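Long-range contacts in sortase (Actinomyces oris, PDB 5UTT), which probably acts as a cell-surface cysteine transpeptidase of the sortase family, cleaving the sorting signals of secreted proteins and joining those proteins to new partners: residues 26-32 and 44-49; 16-20 and 105-110. All coordinates share one frame; numbering follows the deposited sequence.

Both contacts reach the same sheet of the sortase domain, with their centres about 13 Å apart. Contact 1 is the hairpin of strands 28-33 and 45-49; contact 2 lays the N-terminal segment 16-20 over the turn that leads from strand 100-104 into strand 108-120. They meet at the bulge of the hairpin, where I29 O has two carbon neighbours from contact 2: T105 CG2 and M20 CE, each 3.6 Å away. M31 of contact 1 also pairs through its backbone with S104, just before T105. Sortases attack with a cysteine thiolate; neither contact contains a cysteine: one joins the first two strands, the other the N-terminal segment to a turn.

Contact 1. Residues 26-32 and 44-49; sequences GETIGML and NMPIME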
loop_
_atom_site.group_PDB
_atom_site.type_symbol
_atom_site.label_atom_id
_atom_site.label_comp_id
_atom_site.label_asym_id
_atom_site.label_seq_id
_atom_site.Cartn_x
_atom_site.Cartn_y
_atom_site.Cartn_z
ATOM N N GLY A 26 -2.944 4.523 -15.128
ATOM C CA GLY A 26 -3.987 5.380 -14.627
ATOM C C GLY A 26 -5.318 4.710 -14.334
ATOM O O GLY A 26 -6.203 5.373 -13.834
ATOM N N GLU A 27 -5.443 3.402 -14.572
ATOM C CA GLU A 27 -6.680 2.681 -14.277
ATOM C C GLU A 27 -6.654 2.275 -12.803
ATOM O O GLU A 27 -5.581 2.101 -12.215
ATOM C CB GLU A 27 -6.805 1.450 -15.149
ATOM C CG GLU A 27 -6.712 1.820 -16.622
ATOM C CD GLU A 27 -6.929 0.665 -17.572
ATOM O OE1 GLU A 27 -6.543 -0.494 -17.274
ATOM O OE2 GLU A 27 -7.502 0.930 -18.651
ATOM N N THR A 28 -7.832 2.147 -12.207
ATOM C CA THR A 28 -7.926 1.911 -10.750
ATOM C C THR A 28 -7.800 0.411 -10.458
ATOM O O THR A 28 -8.387 -0.427 -11.174
ATOM C CB THR A 28 -9.217 2.479 -10.180
ATOM O OG1 THR A 28 -9.272 3.898 -10.476
ATOM C CG2 THR A 28 -9.327 2.288 -8.671
ATOM N N ILE A 29 -7.026 0.116 -9.436
ATOM C CA ILE A 29 -6.778 -1.284 -8.975
ATOM C C ILE A 29 -7.667 -1.575 -7.766
ATOM O O ILE A 29 -8.152 -2.709 -7.568
ATOM C CB ILE A 29 -5.308 -1.454 -8.568
ATOM C CG1 ILE A 29 -4.365 -1.075 -9.716
ATOM C CG2 ILE A 29 -5.070 -2.898 -8.087
ATOM C CD1 ILE A 29 -2.885 -1.202 -9.404
ATOM N N GLY A 30 -7.873 -0.581 -6.902
ATOM C CA GLY A 30 -8.597 -0.847 -5.658
ATOM C C GLY A 30 -8.581 0.376 -4.776
ATOM O O GLY A 30 -8.309 1.486 -5.271
ATOM N N MET A 31 -8.904 0.171 -3.496
ATOM C CA MET A 31 -8.793 1.233 -2.472
ATOM C C MET A 31 -7.909 0.821 -1.324
ATOM O O MET A 31 -7.843 -0.408 -0.962
ATOM C CB MET A 31 -10.161 1.656 -1.938
ATOM C CG MET A 31 -10.887 2.652 -2.813
ATOM S SD MET A 31 -12.548 2.900 -2.151
ATOM C CE MET A 31 -12.884 4.487 -2.907
ATOM N N LEU A 32 -7.140 1.781 -0.822
ATOM C CA LEU A 32 -6.312 1.540 0.331
ATOM C C LEU A 32 -7.049 1.942 1.594
ATOM O O LEU A 32 -7.505 3.070 1.719
ATOM C CB LEU A 32 -5.010 2.330 0.254
ATOM C CG LEU A 32 -3.961 2.151 1.346
ATOM C CD1 LEU A 32 -3.381 0.731 1.352
ATOM C CD2 LEU A 32 -2.872 3.205 1.186
ATOM N N ASN A 44 -9.973 6.164 2.255
ATOM C CA ASN A 44 -10.536 5.383 1.174
ATOM C C ASN A 44 -9.820 5.713 -0.108
ATOM O O ASN A 44 -10.421 5.953 -1.143
ATOM C CB ASN A 44 -12.059 5.560 1.072
ATOM C CG ASN A 44 -12.479 6.957 0.695
ATOM O OD1 ASN A 44 -11.753 7.921 0.863
ATOM N ND2 ASN A 44 -13.671 7.057 0.123
ATOM N N MET A 45 -8.497 5.673 0.004
ATOM C CA MET A 45 -7.639 6.186 -1.006
ATOM C C MET A 45 -7.599 5.283 -2.198
ATOM O O MET A 45 -7.246 4.075 -2.060
ATOM C CB MET A 45 -6.248 6.359 -0.390
ATOM C CG MET A 45 -5.250 7.066 -1.266
ATOM S SD MET A 45 -3.748 7.439 -0.341
ATOM C CE MET A 45 -2.804 8.470 -1.477
ATOM N N PRO A 46 -7.939 5.781 -3.379
ATOM C CA PRO A 46 -7.850 4.896 -4.573
ATOM C C PRO A 46 -6.399 4.553 -4.863
ATOM O O PRO A 46 -5.503 5.363 -4.599
ATOM C CB PRO A 46 -8.426 5.748 -5.719
ATOM C CG PRO A 46 -8.970 6.951 -5.053
ATOM C CD PRO A 46 -8.301 7.154 -3.767
ATOM N N ILE A 47 -6.181 3.314 -5.328
ATOM C CA ILE A 47 -4.934 2.887 -5.868
ATOM C C ILE A 47 -5.026 2.738 -7.375
ATOM O O ILE A 47 -5.866 1.975 -7.889
ATOM C CB ILE A 47 -4.496 1.522 -5.274
ATOM C CG1 ILE A 47 -4.479 1.578 -3.732
ATOM C CG2 ILE A 47 -3.108 1.193 -5.795
ATOM C CD1 ILE A 47 -4.364 0.184 -3.069
ATOM N N MET A 48 -4.133 3.412 -8.077
ATOM C CA MET A 48 -4.112 3.379 -9.560
ATOM C C MET A 48 -2.782 2.918 -10.106
ATOM O O MET A 48 -1.754 3.082 -9.447
ATOM C CB MET A 48 -4.502 4.759 -10.146
ATOM C CG MET A 48 -5.912 5.137 -9.854
ATOM S SD MET A 48 -6.125 6.884 -10.253
ATOM C CE MET A 48 -7.661 7.217 -9.424
ATOM N N GLU A 49 -2.773 2.356 -11.311
ATOM C CA GLU A 49 -1.530 1.990 -11.968
ATOM C C GLU A 49 -0.702 3.221 -12.316
ATOM O O GLU A 49 -1.218 4.188 -12.883
ATOM C CB GLU A 49 -1.824 1.126 -13.195
ATOM C CG GLU A 49 -0.606 0.642 -13.963
ATOM C CD GLU A 49 0.176 -0.457 -13.257
ATOM O OE1 GLU A 49 -0.176 -0.845 -12.111
ATOM O OE2 GLU A 49 1.168 -0.892 -13.850
#
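I47 lies at the middle of the apolar side of this strand pair. Its CG1 stands beside its own backbone N, and the extended branch carries CD1 to within 4.0 Å of L32 CB. The other branch, CG2, faces I29, whose CD1 is 4.3 Å away. M45 adds its CB beside that of L32, and then its unbranched chain leads away to F89. The branched aliphatic chains of I29, L32 and I47 suit this face, against which F76, I78 and V103 of other strands pack. G30, directly across from I47, has no side chain to press on the isoleucine.

The two strands form the antiparallel hairpin that opens the β-barrel of the sortase fold, and a classic β bulge interrupts it: I29 and G30 both face I47. The carbonyl of I47 accepts a 2.7 Å hydrogen bond from I29 N and a weak one from G30 N. In return I47 N gives an almost straight bond (179°) to G30 O at 2.8 Å. L32 N to M45 O, at 2.6 Å, continues the ladder. P46 sits opposite M31 in a non-hydrogen-bonded pair, where this ladder asks no N-H of a proline.

The other face is less buried. M31 runs alongside N44, its CE 3.4 Å from N44 O, while T28 OG1 rests against CG of M48. Toward the polar end, E49 N bonds to E27 O, and G26 N reaches E49 O at 2.9 Å; the positive phi of G26 (82°) is easily borne by a residue without CB. E49 bends at chi2 (73°), bringing OE1 to 3.8 Å from I29 CD1; that oxygen is hydrogen-bonded to H63 ND1.

Contact 2. Residues 16-20 and 105-110; sequences APPVM and TAKTWY
T105 meets M20 tip to tip, CG2 of the threonine lying 3.7 Å from CE of the methionine. M20 gets there by folding its chain twice, at chi2 (-63°) and chi3 (-79°), so that SD and CE both lie against the threonine; a flexible thioether follows such a curved path readily. T105 also starts the tight turn between strands 100-104 and 108-120, its N bonded to T108 O at 2.9 Å, and R175 takes hold of its carbonyl. L70 joins the two segments from outside, touching the T105 side chain and pairing with the M20 backbone.

After the turn comes T108, a small β-branched residue with two uses here. Its OG1 approaches CG of the P18 ring at 3.8 Å, and its CG2 lies 3.6 Å above the plane of the Y110 ring, offset toward the rim. W172 of strand 161-174 packs against T108 and both prolines, tying the N-terminal segment to the wall of the sortase β-barrel.

With CG beside the backbone N (chi1 -61°), Y110 brings the end of its long side chain to segment 16-20, at the carbonyl of P18. Its hydroxyl donates a very short hydrogen bond, OH to P18 O at 2.5 Å, and that oxygen lies at the ring edge, near its plane. P17 CB comes obliquely to CE2 at 3.8 Å, while M20 CG lies 3.8 Å from the hydroxyl oxygen. P17 and P18 have no N-H to offer and restrict the backbone, which suits an extended segment presenting a carbonyl. The contact thus has a single hydrogen bond across it, from phenol to carbonyl, which gives direction to otherwise largely apolar surroundings, with carbon and sulfur packed about the buried tyrosine.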
loop_
_atom_site.group_PDB
_atom_site.type_symbol
_atom_site.label_atom_id
_atom_site.label_comp_id
_atom_site.label_asym_id
_atom_site.label_seq_id
_atom_site.Cartn_x
_atom_site.Cartn_y
_atom_site.Cartn_z
ATOM N N ALA A 16 -3.682 -19.328 -0.901
ATOM C CA ALA A 16 -3.221 -18.244 -1.748
ATOM C C ALA A 16 -4.405 -17.360 -2.183
ATOM O O ALA A 16 -5.483 -17.848 -2.543
ATOM C CB ALA A 16 -2.438 -18.768 -2.936
ATOM N N PRO A 17 -4.200 -16.044 -2.135
ATOM C CA PRO A 17 -5.247 -15.142 -2.610
ATOM C C PRO A 17 -5.340 -15.048 -4.126
ATOM O O PRO A 17 -4.389 -15.384 -4.825
ATOM C CB PRO A 17 -4.809 -13.801 -2.055
ATOM C CG PRO A 17 -3.330 -13.859 -2.054
ATOM C CD PRO A 17 -3.004 -15.325 -1.691
ATOM N N PRO A 18 -6.469 -14.514 -4.640
ATOM C CA PRO A 18 -6.544 -14.275 -6.068
ATOM C C PRO A 18 -5.537 -13.204 -6.484
ATOM O O PRO A 18 -5.296 -12.254 -5.728
ATOM C CB PRO A 18 -7.987 -13.805 -6.287
ATOM C CG PRO A 18 -8.711 -14.088 -5.031
ATOM C CD PRO A 18 -7.698 -14.122 -3.936
ATOM N N VAL A 19 -4.948 -13.357 -7.670
ATOM C CA VAL A 19 -3.968 -12.409 -8.156
ATOM C C VAL A 19 -4.686 -11.414 -9.045
ATOM O O VAL A 19 -5.499 -11.799 -9.874
ATOM C CB VAL A 19 -2.827 -13.085 -8.922
ATOM C CG1 VAL A 19 -1.843 -12.043 -9.441
ATOM C CG2 VAL A 19 -2.089 -14.065 -8.007
ATOM N N MET A 20 -4.414 -10.137 -8.851
ATOM C CA MET A 20 -4.981 -9.132 -9.757
ATOM C C MET A 20 -4.240 -9.156 -11.096
ATOM O O MET A 20 -3.020 -9.269 -11.137
ATOM C CB MET A 20 -4.884 -7.742 -9.137
ATOM C CG MET A 20 -5.671 -7.541 -7.859
ATOM S SD MET A 20 -7.439 -7.721 -8.048
ATOM C CE MET A 20 -7.868 -6.127 -8.747
ATOM N N THR A 105 -10.408 -4.655 -3.334
ATOM C CA THR A 105 -10.680 -4.708 -4.776
ATOM C C THR A 105 -12.139 -5.075 -4.968
ATOM O O THR A 105 -12.861 -5.319 -3.985
ATOM C CB THR A 105 -9.758 -5.722 -5.467
ATOM O OG1 THR A 105 -10.065 -7.057 -5.041
ATOM C CG2 THR A 105 -8.298 -5.374 -5.192
ATOM N N ALA A 106 -12.594 -5.124 -6.212
ATOM C CA ALA A 106 -13.977 -5.423 -6.490
ATOM C C ALA A 106 -14.446 -6.767 -5.899
ATOM O O ALA A 106 -15.607 -6.928 -5.505
ATOM C CB ALA A 106 -14.234 -5.385 -7.974
ATOM N N LYS A 107 -13.548 -7.736 -5.874
ATOM C CA LYS A 107 -13.878 -9.089 -5.431
ATOM C C LYS A 107 -13.296 -9.508 -4.068
ATOM O O LYS A 107 -13.767 -10.463 -3.413
ATOM C CB LYS A 107 -13.401 -10.056 -6.537
ATOM C CG LYS A 107 -14.050 -9.772 -7.884
ATOM C CD LYS A 107 -13.682 -10.745 -9.017
ATOM C CE LYS A 107 -14.230 -10.218 -10.336
ATOM N NZ LYS A 107 -13.695 -10.877 -11.554
ATOM N N THR A 108 -12.282 -8.790 -3.610
ATOM C CA THR A 108 -11.382 -9.300 -2.580
ATOM C C THR A 108 -10.900 -8.285 -1.564
ATOM O O THR A 108 -10.676 -7.154 -1.916
ATOM C CB THR A 108 -10.149 -9.990 -3.236
ATOM O OG1 THR A 108 -10.613 -10.957 -4.194
ATOM C CG2 THR A 108 -9.235 -10.669 -2.163
ATOM N N TRP A 109 -10.810 -8.674 -0.294
ATOM C CA TRP A 109 -10.078 -7.891 0.709
ATOM C C TRP A 109 -8.717 -8.515 0.879
ATOM O O TRP A 109 -8.631 -9.710 1.218
ATOM C CB TRP A 109 -10.787 -7.918 2.053
ATOM C CG TRP A 109 -12.094 -7.202 2.089
ATOM C CD1 TRP A 109 -13.329 -7.755 1.954
ATOM C CD2 TRP A 109 -12.311 -5.796 2.327
ATOM N NE1 TRP A 109 -14.306 -6.788 2.047
ATOM C CE2 TRP A 109 -13.704 -5.578 2.291
ATOM C CE3 TRP A 109 -11.463 -4.709 2.556
ATOM C CZ2 TRP A 109 -14.260 -4.301 2.499
ATOM C CZ3 TRP A 109 -12.015 -3.465 2.764
ATOM C CH2 TRP A 109 -13.394 -3.280 2.744
ATOM N N TYR A 110 -7.648 -7.743 0.660
ATOM C CA TYR A 110 -6.303 -8.213 0.964
ATOM C C TYR A 110 -5.801 -7.544 2.228
ATOM O O TYR A 110 -5.718 -6.302 2.292
ATOM C CB TYR A 110 -5.348 -7.884 -0.158
ATOM C CG TYR A 110 -5.671 -8.499 -1.494
ATOM C CD1 TYR A 110 -6.511 -7.860 -2.398
ATOM C CD2 TYR A 110 -5.069 -9.684 -1.907
ATOM C CE1 TYR A 110 -6.768 -8.387 -3.628
ATOM C CE2 TYR A 110 -5.347 -10.218 -3.139
ATOM C CZ TYR A 110 -6.176 -9.571 -4.007
ATOM O OH TYR A 110 -6.452 -10.105 -5.227
#